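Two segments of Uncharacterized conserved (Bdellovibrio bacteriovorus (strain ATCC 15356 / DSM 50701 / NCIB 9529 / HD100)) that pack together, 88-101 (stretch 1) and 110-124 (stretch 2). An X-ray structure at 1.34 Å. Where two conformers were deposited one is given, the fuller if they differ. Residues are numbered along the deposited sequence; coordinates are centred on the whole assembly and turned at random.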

# COMPACT_ATOMS: atom_id res chain seq x y z
N THR A 88 -7.35 20.88 7.23
CA THR A 88 -6.73 19.56 7.29
C THR A 88 -7.52 18.61 6.40
O THR A 88 -8.70 18.84 6.12
N PRO A 89 -6.90 17.52 5.95
CA PRO A 89 -7.60 16.61 5.05
C PRO A 89 -8.86 16.02 5.66
O PRO A 89 -8.95 15.76 6.86
N GLU A 90 -9.86 15.81 4.81
CA GLU A 90 -11.05 15.07 5.16
C GLU A 90 -11.26 13.99 4.11
O GLU A 90 -10.87 14.16 2.94
N GLY A 91 -11.85 12.88 4.51
CA GLY A 91 -12.07 11.82 3.55
C GLY A 91 -12.50 10.52 4.19
O GLY A 91 -12.87 10.47 5.38
N ILE A 92 -12.45 9.48 3.37
CA ILE A 92 -13.02 8.18 3.67
C ILE A 92 -11.85 7.21 3.70
O ILE A 92 -11.33 6.84 2.63
N TYR A 93 -11.45 6.79 4.90
CA TYR A 93 -10.21 6.03 5.08
C TYR A 93 -10.47 4.71 5.79
O TYR A 93 -11.58 4.41 6.22
N PHE A 94 -9.44 3.88 5.86
CA PHE A 94 -9.46 2.57 6.54
C PHE A 94 -8.23 2.53 7.46
O PHE A 94 -7.20 3.06 7.10
N LEU A 95 -8.37 1.96 8.65
CA LEU A 95 -7.25 1.82 9.58
C LEU A 95 -6.41 0.60 9.21
O LEU A 95 -6.96 -0.48 8.95
N GLN A 96 -5.10 0.78 9.20
CA GLN A 96 -4.19 -0.27 8.68
C GLN A 96 -3.34 -0.98 9.73
O GLN A 96 -3.30 -2.18 9.67
N GLU A 97 -2.54 -0.25 10.50
CA GLU A 97 -1.63 -0.87 11.45
C GLU A 97 -1.80 -0.26 12.82
O GLU A 97 -2.19 0.90 12.97
N ARG A 98 -1.48 -1.05 13.84
CA ARG A 98 -1.50 -0.62 15.23
C ARG A 98 -0.06 -0.49 15.72
O ARG A 98 0.76 -1.40 15.52
N LEU A 99 0.24 0.64 16.34
CA LEU A 99 1.58 0.96 16.81
C LEU A 99 1.51 1.36 18.28
O LEU A 99 0.54 1.98 18.73
N SER A 100 2.56 1.02 19.03
CA SER A 100 2.66 1.42 20.42
C SER A 100 4.13 1.57 20.78
O SER A 100 5.02 1.46 19.93
N GLN A 101 4.38 1.82 22.06
CA GLN A 101 5.75 1.82 22.53
C GLN A 101 6.31 0.40 22.44
O GLN A 101 5.57 -0.57 22.61
N GLY A 110 0.82 9.18 22.76
CA GLY A 110 0.21 8.46 23.84
C GLY A 110 0.36 6.96 23.68
O GLY A 110 1.34 6.45 23.11
N ALA A 111 -0.64 6.22 24.16
CA ALA A 111 -0.47 4.79 24.34
C ALA A 111 -0.59 3.99 23.05
O ALA A 111 -0.08 2.87 23.00
N LEU A 112 -1.23 4.53 22.02
CA LEU A 112 -1.49 3.73 20.83
C LEU A 112 -1.68 4.67 19.66
O LEU A 112 -2.18 5.78 19.81
N ALA A 113 -1.35 4.18 18.47
CA ALA A 113 -1.68 4.87 17.23
C ALA A 113 -2.16 3.84 16.23
O ALA A 113 -1.70 2.70 16.21
N PHE A 114 -3.09 4.26 15.38
CA PHE A 114 -3.54 3.46 14.25
C PHE A 114 -3.28 4.25 12.98
O PHE A 114 -3.68 5.42 12.88
N THR A 115 -2.59 3.63 12.03
CA THR A 115 -2.32 4.31 10.78
C THR A 115 -3.53 4.20 9.86
O THR A 115 -4.40 3.34 10.04
N THR A 116 -3.56 5.06 8.85
CA THR A 116 -4.61 5.02 7.83
C THR A 116 -4.01 4.75 6.46
O THR A 116 -2.78 4.65 6.27
N ASN A 117 -4.89 4.65 5.47
CA ASN A 117 -4.48 4.55 4.07
C ASN A 117 -4.40 5.91 3.39
O ASN A 117 -4.34 5.96 2.16
N TYR A 118 -4.40 7.00 4.15
CA TYR A 118 -4.21 8.30 3.52
C TYR A 118 -2.82 8.36 2.89
O TYR A 118 -1.83 7.98 3.53
N PRO A 119 -2.69 8.87 1.66
CA PRO A 119 -3.75 9.38 0.78
C PRO A 119 -4.44 8.25 0.02
O PRO A 119 -3.77 7.34 -0.48
N ASN A 120 -5.78 8.29 -0.05
CA ASN A 120 -6.52 7.26 -0.77
C ASN A 120 -6.60 7.62 -2.26
O ASN A 120 -6.00 8.59 -2.72
N LEU A 121 -7.35 6.83 -3.02
CA LEU A 121 -7.38 7.04 -4.46
C LEU A 121 -8.02 8.37 -4.84
O LEU A 121 -7.62 8.97 -5.85
N PHE A 122 -9.02 8.83 -4.08
CA PHE A 122 -9.55 10.17 -4.32
C PHE A 122 -8.47 11.21 -4.13
O PHE A 122 -8.34 12.15 -4.94
N ASP A 123 -7.70 11.10 -3.04
CA ASP A 123 -6.66 12.08 -2.73
C ASP A 123 -5.58 12.07 -3.80
O ASP A 123 -5.09 13.13 -4.19
N LYS A 124 -5.18 10.89 -4.26
CA LYS A 124 -4.17 10.80 -5.31
C LYS A 124 -4.64 11.44 -6.61
O LYS A 124 -3.83 12.04 -7.33

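Where stretch 2 leaves the antiparallel pairing, its side chains take over from its backbone as partners of the strand in stretch 1. N117 (chi1 66°, p) turns OD1 to F94 N, 2.8 Å away with an N-H...O angle of 162°; the return bond, N117 N to F94 O, is weak at 3.2 Å and 131°. N120 (p) points toward stretch 1, and its ND2 donates to I92 O at 2.9 Å. Its OD1 accepts from D123 N at 3.0 Å, the capping bond of the helix, so a single amide serves both strand and helix.

Y93 (m) leaves its backbone sideways, yet its hydroxyl reaches the helix: OH donates to D123 OD2 at 2.7 Å. That same OD2 accepts from N120 N at 3.0 Å. Beside it, Y93 CZ lies 3.7 Å from Y118 CD1; the two ring planes meet obliquely at 66°. P89 CB extends this apolar patch, 3.9 Å from Y118 CE1.

Waters bridge the same polar groups. Water 3 accepts from both I92 N and N120 ND2, at 2.9 Å each, while water 4 donates to I92 O (2.7 Å) and accepts from N117 ND2 (2.9 Å).

R98 and F114 share one face of the paired strands, with R98 CB 3.8 Å from F114 CE2. L95 CD2 packs 3.8 Å from F114 CB. L99 and A113 occupy the other face, their CB atoms 4.4 Å apart; L99 CD1 also reaches T115 CG2 at 3.7 Å. T115 (p) adds a side-chain acceptor to the ladder, OG1 receiving E97 N at 2.9 Å. At the far end, S100 OG donates to A111 O (2.7 Å) and Q101 NE2 to G110 O (2.9 Å), so side-chain donors again meet backbone carbonyls.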

# COMPACT_ATOMS: atom_id res chain seq x y z
CB THR A 88 -6.75 19.05 8.73
OG1 THR A 88 -8.06 19.26 9.29
CG2 THR A 88 -5.73 19.80 9.58
CB PRO A 89 -6.56 15.52 4.75
CG PRO A 89 -5.25 16.19 4.98
CD PRO A 89 -5.49 17.15 6.12
CB GLU A 90 -12.29 15.98 5.30
CG GLU A 90 -12.76 16.63 4.02
CD GLU A 90 -14.00 17.51 4.22
OE1 GLU A 90 -14.82 17.20 5.10
OE2 GLU A 90 -14.15 18.50 3.48
CB ILE A 92 -14.04 7.77 2.59
CG1 ILE A 92 -15.15 8.82 2.43
CG2 ILE A 92 -14.65 6.41 2.91
CD1 ILE A 92 -15.94 8.68 1.11
CB TYR A 93 -9.18 6.87 5.86
CG TYR A 93 -8.89 8.14 5.11
CD1 TYR A 93 -8.15 8.11 3.94
CD2 TYR A 93 -9.44 9.34 5.52
CE1 TYR A 93 -7.94 9.26 3.22
CE2 TYR A 93 -9.22 10.50 4.80
CZ TYR A 93 -8.47 10.45 3.65
OH TYR A 93 -8.26 11.59 2.91
CB PHE A 94 -9.43 1.41 5.53
CG PHE A 94 -10.69 1.22 4.70
CD1 PHE A 94 -10.97 2.01 3.60
CD2 PHE A 94 -11.63 0.25 5.04
CE1 PHE A 94 -12.15 1.85 2.89
CE2 PHE A 94 -12.80 0.09 4.32
CZ PHE A 94 -13.04 0.89 3.24
CB LEU A 95 -7.78 1.71 11.00
CG LEU A 95 -8.56 2.97 11.40
CD1 LEU A 95 -9.53 2.68 12.53
CD2 LEU A 95 -7.60 4.10 11.75
CB GLN A 96 -3.29 0.37 7.63
CG GLN A 96 -4.02 0.94 6.42
CD GLN A 96 -3.10 1.26 5.28
OE1 GLN A 96 -2.17 2.04 5.39
NE2 GLN A 96 -3.32 0.61 4.14
CB GLU A 97 -0.17 -0.64 11.03
CG GLU A 97 0.23 -1.22 9.69
CD GLU A 97 1.65 -0.84 9.29
OE1 GLU A 97 2.52 -0.72 10.19
OE2 GLU A 97 1.90 -0.63 8.09
CB ARG A 98 -2.27 -1.65 16.06
CG ARG A 98 -2.31 -1.39 17.56
CD ARG A 98 -3.05 -2.54 18.26
NE ARG A 98 -2.79 -2.57 19.69
CZ ARG A 98 -3.69 -2.94 20.61
NH1 ARG A 98 -4.90 -3.33 20.23
NH2 ARG A 98 -3.36 -2.94 21.89
CB LEU A 99 2.16 2.14 16.03
CG LEU A 99 2.22 1.99 14.51
CD1 LEU A 99 2.57 3.30 13.84
CD2 LEU A 99 3.24 0.93 14.18
CB SER A 100 1.94 0.44 21.35
OG SER A 100 1.88 0.97 22.67
CB GLN A 101 5.81 2.30 23.98
CG GLN A 101 5.55 3.78 24.14
CD GLN A 101 4.10 4.20 23.97
OE1 GLN A 101 3.23 3.76 24.72
NE2 GLN A 101 3.83 5.06 22.99
CB ALA A 111 -1.49 4.26 25.35
CB LEU A 112 -2.77 2.90 20.98
CG LEU A 112 -2.82 1.58 21.74
CD1 LEU A 112 -4.22 0.99 21.63
CD2 LEU A 112 -1.80 0.60 21.19
CB ALA A 113 -0.48 5.61 16.61
CB PHE A 114 -5.03 3.14 14.37
CG PHE A 114 -5.35 2.24 15.52
CD1 PHE A 114 -5.63 2.77 16.77
CD2 PHE A 114 -5.34 0.85 15.36
CE1 PHE A 114 -5.92 1.94 17.84
CE2 PHE A 114 -5.62 0.02 16.43
CZ PHE A 114 -5.91 0.57 17.68
CB THR A 115 -1.10 3.69 10.10
OG1 THR A 115 -1.43 2.35 9.68
CG2 THR A 115 0.09 3.65 11.06
CB THR A 116 -5.39 6.34 7.79
OG1 THR A 116 -4.57 7.37 7.21
CG2 THR A 116 -5.90 6.76 9.18
CB ASN A 117 -5.41 3.60 3.30
CG ASN A 117 -6.83 4.13 3.19
OD1 ASN A 117 -7.35 4.71 4.12
ND2 ASN A 117 -7.45 3.95 2.02
CB TYR A 118 -4.33 9.45 4.53
CG TYR A 118 -4.01 10.79 3.90
CD1 TYR A 118 -5.00 11.54 3.30
CD2 TYR A 118 -2.71 11.28 3.88
CE1 TYR A 118 -4.72 12.76 2.69
CE2 TYR A 118 -2.42 12.50 3.29
CZ TYR A 118 -3.43 13.23 2.70
OH TYR A 118 -3.17 14.44 2.10
CB PRO A 119 -2.98 10.29 -0.18
CG PRO A 119 -1.63 9.62 -0.29
CD PRO A 119 -1.35 9.11 1.09
CB ASN A 120 -7.89 7.00 -0.13
CG ASN A 120 -8.86 8.16 -0.31
OD1 ASN A 120 -8.69 9.03 -1.17
ND2 ASN A 120 -9.90 8.16 0.50
CB LEU A 121 -8.09 5.88 -5.15
CG LEU A 121 -7.31 4.55 -5.29
CD1 LEU A 121 -8.12 3.54 -6.10
CD2 LEU A 121 -5.93 4.76 -5.90
CB PHE A 122 -10.70 10.48 -3.35
CG PHE A 122 -11.95 9.66 -3.58
CD1 PHE A 122 -12.68 9.76 -4.75
CD2 PHE A 122 -12.42 8.81 -2.58
CE1 PHE A 122 -13.85 9.01 -4.92
CE2 PHE A 122 -13.58 8.07 -2.75
CZ PHE A 122 -14.30 8.17 -3.92
CB ASP A 123 -6.04 11.77 -1.37
CG ASP A 123 -7.04 11.81 -0.26
OD1 ASP A 123 -7.92 12.69 -0.28
OD2 ASP A 123 -6.91 10.96 0.66
CB LYS A 124 -3.79 9.34 -5.52
CG LYS A 124 -2.95 8.76 -4.37
CD LYS A 124 -2.67 7.30 -4.60
CE LYS A 124 -1.84 6.71 -3.47
NZ LYS A 124 -1.73 5.24 -3.63
O HOH W 1 -10.58 12.74 0.50
O HOH W 2 -8.00 14.58 1.90
O HOH W 3 -11.83 10.28 0.65
O HOH W 4 -10.18 4.66 1.42
O HOH W 5 0.34 1.78 7.64